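Local coordinates for oxidoreductase, NAD-binding/iron-sulfur cluster-binding protein (Nitratireductor pacificus pht-3B, PDB 6ZXU) that is a catabolic reductive dehalogenase that carries cobalamin and two [4Fe-4S] clusters, consistent with reductive removal of halogen from organic substrates, at residues 86-91 with 178-183; 134-139 with 236-241. One frame throughout, in Å; residues are numbered along the deposited sequence.

Contact 1. Residues 86-91 with 178-183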
ATOM      1  N   ARG A  86     -21.547   2.731   3.655  1.00 26.39           N
ATOM      2  CA  ARG A  86     -21.856   3.860   4.548  1.00 25.90           C
ATOM      3  C   ARG A  86     -21.143   5.124   4.138  1.00 26.06           C
ATOM      4  O   ARG A  86     -21.499   6.212   4.572  1.00 26.43           O
ATOM      5  CB  ARG A  86     -21.464   3.501   6.016  1.00 31.70           C
ATOM      6  CG  ARG A  86     -22.035   2.117   6.367  1.00 36.72           C
ATOM      7  CD  ARG A  86     -22.161   1.734   7.819  1.00 52.03           C
ATOM      8  NE  ARG A  86     -21.002   2.037   8.653  1.00 56.46           N
ATOM      9  CZ  ARG A  86     -20.888   3.080   9.482  1.00 71.28           C
ATOM     10  NH1 ARG A  86     -19.777   3.206  10.231  1.00 69.64           N
ATOM     11  NH2 ARG A  86     -21.861   4.003   9.565  1.00 79.68           N
ATOM     12  N   PHE A  87     -20.120   5.027   3.310  1.00 21.51           N
ATOM     13  CA  PHE A  87     -19.355   6.229   2.989  1.00 23.22           C
ATOM     14  C   PHE A  87     -19.460   6.645   1.479  1.00 21.78           C
ATOM     15  O   PHE A  87     -18.671   7.494   1.009  1.00 20.02           O
ATOM     16  CB  PHE A  87     -17.868   6.024   3.394  1.00 24.86           C
ATOM     17  CG  PHE A  87     -17.708   5.497   4.804  1.00 25.51           C
ATOM     18  CD1 PHE A  87     -18.083   6.304   5.876  1.00 29.36           C
ATOM     19  CD2 PHE A  87     -17.307   4.215   5.046  1.00 27.08           C
ATOM     20  CE1 PHE A  87     -18.064   5.826   7.170  1.00 27.79           C
ATOM     21  CE2 PHE A  87     -17.236   3.755   6.337  1.00 30.95           C
ATOM     22  CZ  PHE A  87     -17.606   4.552   7.394  1.00 28.17           C
ATOM     23  N   LEU A  88     -20.415   6.070   0.771  1.00 20.43           N
ATOM     24  CA  LEU A  88     -20.719   6.458  -0.609  1.00 21.75           C
ATOM     25  C   LEU A  88     -21.366   7.832  -0.669  1.00 24.79           C
ATOM     26  O   LEU A  88     -21.279   8.548  -1.679  1.00 22.48           O
ATOM     27  CB  LEU A  88     -21.625   5.439  -1.247  1.00 23.16           C
ATOM     28  CG  LEU A  88     -21.094   4.072  -1.392  1.00 20.16           C
ATOM     29  CD1 LEU A  88     -22.163   3.119  -1.887  1.00 21.83           C
ATOM     30  CD2 LEU A  88     -19.887   3.962  -2.317  1.00 23.13           C
ATOM     31  N   ASP A  89     -21.940   8.284   0.441  1.00 25.44           N
ATOM     32  CA  ASP A  89     -22.288   9.715   0.551  1.00 25.98           C
ATOM     33  C   ASP A  89     -21.878  10.243   1.912  1.00 26.41           C
ATOM     34  O   ASP A  89     -21.476   9.493   2.782  1.00 26.13           O
ATOM     35  CB  ASP A  89     -23.779   9.910   0.418  1.00 31.46           C
ATOM     36  CG  ASP A  89     -24.162  11.296  -0.289  1.00 36.46           C
ATOM     37  OD1 ASP A  89     -23.330  12.301  -0.271  1.00 30.07           O
ATOM     38  OD2 ASP A  89     -25.336  11.320  -0.844  1.00 37.59           O
ATOM     39  N   GLY A  90     -21.891  11.537   2.046  1.00 25.75           N
ATOM     40  CA  GLY A  90     -21.371  12.173   3.226  1.00 28.59           C
ATOM     41  C   GLY A  90     -21.500  13.688   3.167  1.00 28.90           C
ATOM     42  O   GLY A  90     -21.956  14.285   2.195  1.00 30.81           O
ATOM     43  N   PRO A  91     -21.009  14.340   4.209  1.00 32.96           N
ATOM     44  CA  PRO A  91     -20.943  15.795   4.180  1.00 31.22           C
ATOM     45  C   PRO A  91     -20.049  16.392   3.083  1.00 32.80           C
ATOM     46  O   PRO A  91     -18.960  15.849   2.752  1.00 31.65           O
ATOM     47  CB  PRO A  91     -20.338  16.150   5.562  1.00 35.29           C
ATOM     48  CG  PRO A  91     -19.551  14.945   5.969  1.00 39.20           C
ATOM     49  CD  PRO A  91     -20.291  13.753   5.355  1.00 38.18           C
ATOM     50  N   GLU A 178     -15.174   0.353  -2.170  1.00 24.09           N
ATOM     51  CA  GLU A 178     -14.056   1.023  -1.544  1.00 20.87           C
ATOM     52  C   GLU A 178     -13.572   2.208  -2.361  1.00 19.14           C
ATOM     53  O   GLU A 178     -13.455   3.340  -1.852  1.00 20.49           O
ATOM     54  CB  GLU A 178     -12.898   0.024  -1.444  1.00 26.57           C
ATOM     55  CG  GLU A 178     -11.636   0.571  -0.792  1.00 29.75           C
ATOM     56  CD  GLU A 178     -10.346   0.044  -1.477  1.00 39.90           C
ATOM     57  OE1 GLU A 178     -10.005  -1.171  -1.359  1.00 36.95           O
ATOM     58  OE2 GLU A 178      -9.638   0.843  -2.175  1.00 41.80           O
ATOM     59  N   ILE A 179     -13.245   1.976  -3.626  1.00 17.75           N
ATOM     60  CA  ILE A 179     -12.777   3.035  -4.521  1.00 16.92           C
ATOM     61  C   ILE A 179     -13.839   4.125  -4.689  1.00 15.20           C
ATOM     62  O   ILE A 179     -13.554   5.304  -4.588  1.00 13.92           O
ATOM     63  CB  ILE A 179     -12.358   2.460  -5.908  1.00 17.06           C
ATOM     64  CG1 ILE A 179     -11.201   1.493  -5.702  1.00 19.88           C
ATOM     65  CG2 ILE A 179     -12.045   3.592  -6.866  1.00 15.80           C
ATOM     66  CD1 ILE A 179     -10.778   0.771  -6.953  1.00 21.05           C
ATOM     67  N   ALA A 180     -15.097   3.740  -4.893  1.00 16.73           N
ATOM     68  CA  ALA A 180     -16.191   4.756  -5.051  1.00 15.95           C
ATOM     69  C   ALA A 180     -16.389   5.634  -3.829  1.00 16.89           C
ATOM     70  O   ALA A 180     -16.647   6.820  -3.951  1.00 16.85           O
ATOM     71  CB  ALA A 180     -17.495   4.053  -5.403  1.00 17.54           C
ATOM     72  N   ALA A 181     -16.253   5.048  -2.630  1.00 16.15           N
ATOM     73  CA  ALA A 181     -16.356   5.768  -1.362  1.00 17.64           C
ATOM     74  C   ALA A 181     -15.222   6.736  -1.188  1.00 16.26           C
ATOM     75  O   ALA A 181     -15.459   7.883  -0.800  1.00 16.26           O
ATOM     76  CB  ALA A 181     -16.365   4.798  -0.185  1.00 19.42           C
ATOM     77  N   ILE A 182     -14.011   6.349  -1.605  1.00 16.20           N
ATOM     78  CA  ILE A 182     -12.857   7.212  -1.422  1.00 15.98           C
ATOM     79  C   ILE A 182     -12.949   8.383  -2.404  1.00 17.95           C
ATOM     80  O   ILE A 182     -12.720   9.517  -2.036  1.00 16.42           O
ATOM     81  CB  ILE A 182     -11.550   6.419  -1.588  1.00 17.48           C
ATOM     82  CG1 ILE A 182     -11.374   5.457  -0.445  1.00 18.48           C
ATOM     83  CG2 ILE A 182     -10.407   7.404  -1.622  1.00 17.37           C
ATOM     84  CD1 ILE A 182     -10.287   4.424  -0.714  1.00 20.84           C
ATOM     85  N   LEU A 183     -13.282   8.079  -3.658  1.00 16.29           N
ATOM     86  CA  LEU A 183     -13.304   9.071  -4.666  1.00 18.33           C
ATOM     87  C   LEU A 183     -14.442  10.070  -4.502  1.00 18.22           C
ATOM     88  O   LEU A 183     -14.243  11.250  -4.699  1.00 20.41           O
ATOM     89  CB  LEU A 183     -13.321   8.473  -6.049  1.00 19.12           C
ATOM     90  CG  LEU A 183     -12.022   7.753  -6.542  1.00 20.68           C
ATOM     91  CD1 LEU A 183     -12.263   7.173  -7.897  1.00 22.26           C
ATOM     92  CD2 LEU A 183     -10.858   8.728  -6.544  1.00 20.67           C
TER

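Contact 2. Residues 134-139 with 236-241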
ATOM      1  N   GLY A 134     -34.311   8.753 -11.328  1.00 76.53           N
ATOM      2  CA  GLY A 134     -34.364   7.842 -10.144  1.00 67.62           C
ATOM      3  C   GLY A 134     -34.028   8.566  -8.843  1.00 64.26           C
ATOM      4  O   GLY A 134     -34.168   9.804  -8.745  1.00 63.02           O
ATOM      5  N   ASP A 135     -33.558   7.816  -7.840  1.00 68.26           N
ATOM      6  CA  ASP A 135     -33.185   8.397  -6.530  1.00 59.64           C
ATOM      7  C   ASP A 135     -31.951   9.334  -6.619  1.00 59.96           C
ATOM      8  O   ASP A 135     -31.678  10.000  -5.640  1.00 65.23           O
ATOM      9  CB  ASP A 135     -32.992   7.321  -5.442  1.00 56.37           C
ATOM     10  N   CYS A 136     -31.254   9.433  -7.774  1.00 54.05           N
ATOM     11  CA  CYS A 136     -30.048  10.284  -7.908  1.00 51.31           C
ATOM     12  C   CYS A 136     -30.284  11.803  -7.775  1.00 47.49           C
ATOM     13  O   CYS A 136     -31.224  12.385  -8.338  1.00 52.79           O
ATOM     14  CB  CYS A 136     -29.262   9.977  -9.221  1.00 55.05           C
ATOM     15  SG  CYS A 136     -27.577  10.734  -9.283  1.00 57.69           S
ATOM     16  N   ASP A 137     -29.388  12.447  -7.028  1.00 47.03           N
ATOM     17  CA  ASP A 137     -29.385  13.916  -6.869  1.00 43.01           C
ATOM     18  C   ASP A 137     -29.507  14.601  -8.234  1.00 43.84           C
ATOM     19  O   ASP A 137     -28.737  14.298  -9.170  1.00 48.97           O
ATOM     20  CB  ASP A 137     -28.095  14.315  -6.142  1.00 44.65           C
ATOM     21  CG  ASP A 137     -27.939  15.824  -5.904  1.00 51.90           C
ATOM     22  OD1 ASP A 137     -28.611  16.675  -6.574  1.00 49.92           O
ATOM     23  OD2 ASP A 137     -27.038  16.179  -5.065  1.00 58.13           O
ATOM     24  N   PRO A 138     -30.518  15.484  -8.379  1.00 45.80           N
ATOM     25  CA  PRO A 138     -30.744  16.153  -9.653  1.00 41.58           C
ATOM     26  C   PRO A 138     -29.656  17.150 -10.010  1.00 35.70           C
ATOM     27  O   PRO A 138     -29.616  17.600 -11.130  1.00 40.98           O
ATOM     28  CB  PRO A 138     -32.048  16.934  -9.436  1.00 49.19           C
ATOM     29  CG  PRO A 138     -32.647  16.440  -8.172  1.00 49.58           C
ATOM     30  CD  PRO A 138     -31.607  15.734  -7.400  1.00 49.87           C
ATOM     31  N   SER A 139     -28.791  17.528  -9.096  1.00 33.90           N
ATOM     32  CA  SER A 139     -27.670  18.409  -9.481  1.00 36.95           C
ATOM     33  C   SER A 139     -26.459  17.661 -10.152  1.00 33.16           C
ATOM     34  O   SER A 139     -25.479  18.293 -10.542  1.00 33.33           O
ATOM     35  CB  SER A 139     -27.157  19.153  -8.248  1.00 40.27           C
ATOM     36  OG  SER A 139     -26.319  18.329  -7.397  1.00 41.83           O
ATOM     37  N   VAL A 236     -19.151   3.722  -9.808  1.00 20.87           N
ATOM     38  CA  VAL A 236     -19.468   5.038 -10.405  1.00 20.30           C
ATOM     39  C   VAL A 236     -19.450   6.086  -9.311  1.00 20.34           C
ATOM     40  O   VAL A 236     -19.852   5.851  -8.168  1.00 18.86           O
ATOM     41  CB  VAL A 236     -20.840   5.033 -11.091  1.00 21.35           C
ATOM     42  CG1 VAL A 236     -21.190   6.431 -11.540  1.00 20.42           C
ATOM     43  CG2 VAL A 236     -20.862   4.042 -12.249  1.00 23.99           C
ATOM     44  N   VAL A 237     -18.906   7.229  -9.636  1.00 19.44           N
ATOM     45  CA  VAL A 237     -19.110   8.412  -8.828  1.00 22.02           C
ATOM     46  C   VAL A 237     -19.883   9.438  -9.696  1.00 23.48           C
ATOM     47  O   VAL A 237     -19.401   9.872 -10.752  1.00 23.31           O
ATOM     48  CB  VAL A 237     -17.785   9.022  -8.376  1.00 20.96           C
ATOM     49  CG1 VAL A 237     -18.019  10.292  -7.602  1.00 20.50           C
ATOM     50  CG2 VAL A 237     -16.989   8.006  -7.518  1.00 25.40           C
ATOM     51  N   THR A 238     -21.083   9.847  -9.242  1.00 23.37           N
ATOM     52  CA  THR A 238     -21.848  10.863  -9.918  1.00 21.29           C
ATOM     53  C   THR A 238     -21.612  12.161  -9.178  1.00 23.37           C
ATOM     54  O   THR A 238     -21.470  12.192  -7.940  1.00 24.37           O
ATOM     55  CB  THR A 238     -23.356  10.566  -9.960  1.00 24.75           C
ATOM     56  OG1 THR A 238     -23.846  10.417  -8.610  1.00 22.89           O
ATOM     57  CG2 THR A 238     -23.622   9.322 -10.754  1.00 24.11           C
ATOM     58  N   THR A 239     -21.572  13.253  -9.903  1.00 23.44           N
ATOM     59  CA  THR A 239     -21.299  14.545  -9.300  1.00 23.29           C
ATOM     60  C   THR A 239     -21.725  15.689 -10.240  1.00 24.47           C
ATOM     61  O   THR A 239     -21.961  15.478 -11.435  1.00 22.88           O
ATOM     62  CB  THR A 239     -19.783  14.660  -8.958  1.00 23.74           C
ATOM     63  OG1 THR A 239     -19.496  15.909  -8.324  1.00 25.21           O
ATOM     64  CG2 THR A 239     -18.918  14.579 -10.200  1.00 26.20           C
ATOM     65  N   GLY A 240     -21.827  16.882  -9.675  1.00 25.59           N
ATOM     66  CA  GLY A 240     -22.002  18.116 -10.420  1.00 29.57           C
ATOM     67  C   GLY A 240     -20.679  18.820 -10.662  1.00 31.82           C
ATOM     68  O   GLY A 240     -20.639  19.827 -11.368  1.00 32.33           O
ATOM     69  N   TYR A 241     -19.578  18.288 -10.111  1.00 31.08           N
ATOM     70  CA  TYR A 241     -18.173  18.686 -10.483  1.00 26.43           C
ATOM     71  C   TYR A 241     -18.027  18.355 -11.997  1.00 27.41           C
ATOM     72  O   TYR A 241     -17.969  17.184 -12.406  1.00 28.88           O
ATOM     73  CB  TYR A 241     -17.180  17.835  -9.646  1.00 26.31           C
ATOM     74  CG  TYR A 241     -15.671  18.066  -9.758  1.00 22.51           C
ATOM     75  CD1 TYR A 241     -15.128  19.253  -9.454  1.00 20.41           C
ATOM     76  CD2 TYR A 241     -14.838  17.004 -10.017  1.00 22.87           C
ATOM     77  CE1 TYR A 241     -13.765  19.441  -9.423  1.00 21.09           C
ATOM     78  CE2 TYR A 241     -13.448  17.137 -10.032  1.00 20.97           C
ATOM     79  CZ  TYR A 241     -12.894  18.333  -9.706  1.00 22.34           C
ATOM     80  OH  TYR A 241     -11.499  18.486  -9.699  1.00 21.61           O
TER

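Contact 1. Residues 86-91 with 178-183
Leu-88 and Ala-181 bring their backbones within 4.5 Å, CA to CA, where the loop following helix 74-85 runs against helix 168-190. This is loop-on-helix packing beside a four-stranded antiparallel sheet, and small residues make it possible: Ala-180 and Ala-181 present only methyl groups, so the loop backbone can settle almost on the helix surface. The CB of Ala-181 lies 4.1 Å from CB of Phe-87 and also rests against that residue's carbonyl. Beyond CB the phenyl ring leads away from the 178-183 turn, toward Pro-349 and Asn-353 of helix 342-354, while CB of Arg-86 sits over the centre of one ring face. Leu-88 has CG anti to its carbonyl carbon (chi1 -63°), which swings the isobutyl group toward the helix; Arg-195 and Phe-198 of strand 194-198 touch it as well. No hydrogen bond joins the two segments directly. Instead, Arg-188, further along the same helix, donates to the carbonyl oxygens of Phe-87 and of the buried Leu-88, so that both have polar partners. The branch of Leu-88 that does the touching is CD2, lodged 3.9 Å from CB of Ala-180 and 3.8 Å from the backbone N of Ala-181.

Contact 2. Residues 134-139 with 236-241
Segment 236-241 touches the 134-139 loop at two places, Thr-238 on Cys-136 and Gly-240 on Ser-139. Val-236 packs on Leu-206 and Leu-209 of helix 206-212, and Val-237 turns to Leu-183 and Ser-184 of helix 168-190; branched valines suit an inner strand covered by helices. At Thr-238 the OG1 lies between the backbone N and carbonyl carbon (chi1 58°), hydrogen-bonded to His-140 and His-197. With SG trans to the backbone N (chi1 -168°), the compact, weakly polar Cys-136 thiol extends toward the strand and lies beside this hydroxyl, SG 3.8 Å from OG1 of Thr-238, a van der Waals approach without a hydrogen bond. Strand 232-239 is an inner strand of the antiparallel sheet, between 142-149 and 194-198, and the 134-139 loop leads into the first of these neighbours. Thr-239 ends the strand with an ST turn, its OG1 accepting from N of Tyr-241 at 3.0 Å. Next comes Gly-240, whose CA lies 3.5 Å from the carbonyl O of Ser-139, a closeness that the lack of a side chain permits. That end of the loop is shaped by an Asx turn: Asp-137 OD1 accepts hydrogen bonds from both N (2.7 Å) and OG (2.9 Å) of Ser-139, from the same face of the carboxylate.

Both contacts lie away from the cobalamin and iron-sulfur sites and belong to one sheet-and-helix unit, with centres about 13 Å apart. Contact 1 is buried, with only apolar side chains meeting, on the helix 168-190 that covers the sheet; contact 2 is only partly buried, at the end of strand 232-239, and mixes a thiol, one hydroxyl and a backbone carbonyl. They meet directly where the backbone O of Ala-180 packs 3.8 Å from CG2 of Val-237. Both bring a loop close to another element with no hydrogen bond across, and both rely on small residues to do so: alanines in the first, glycine in the second.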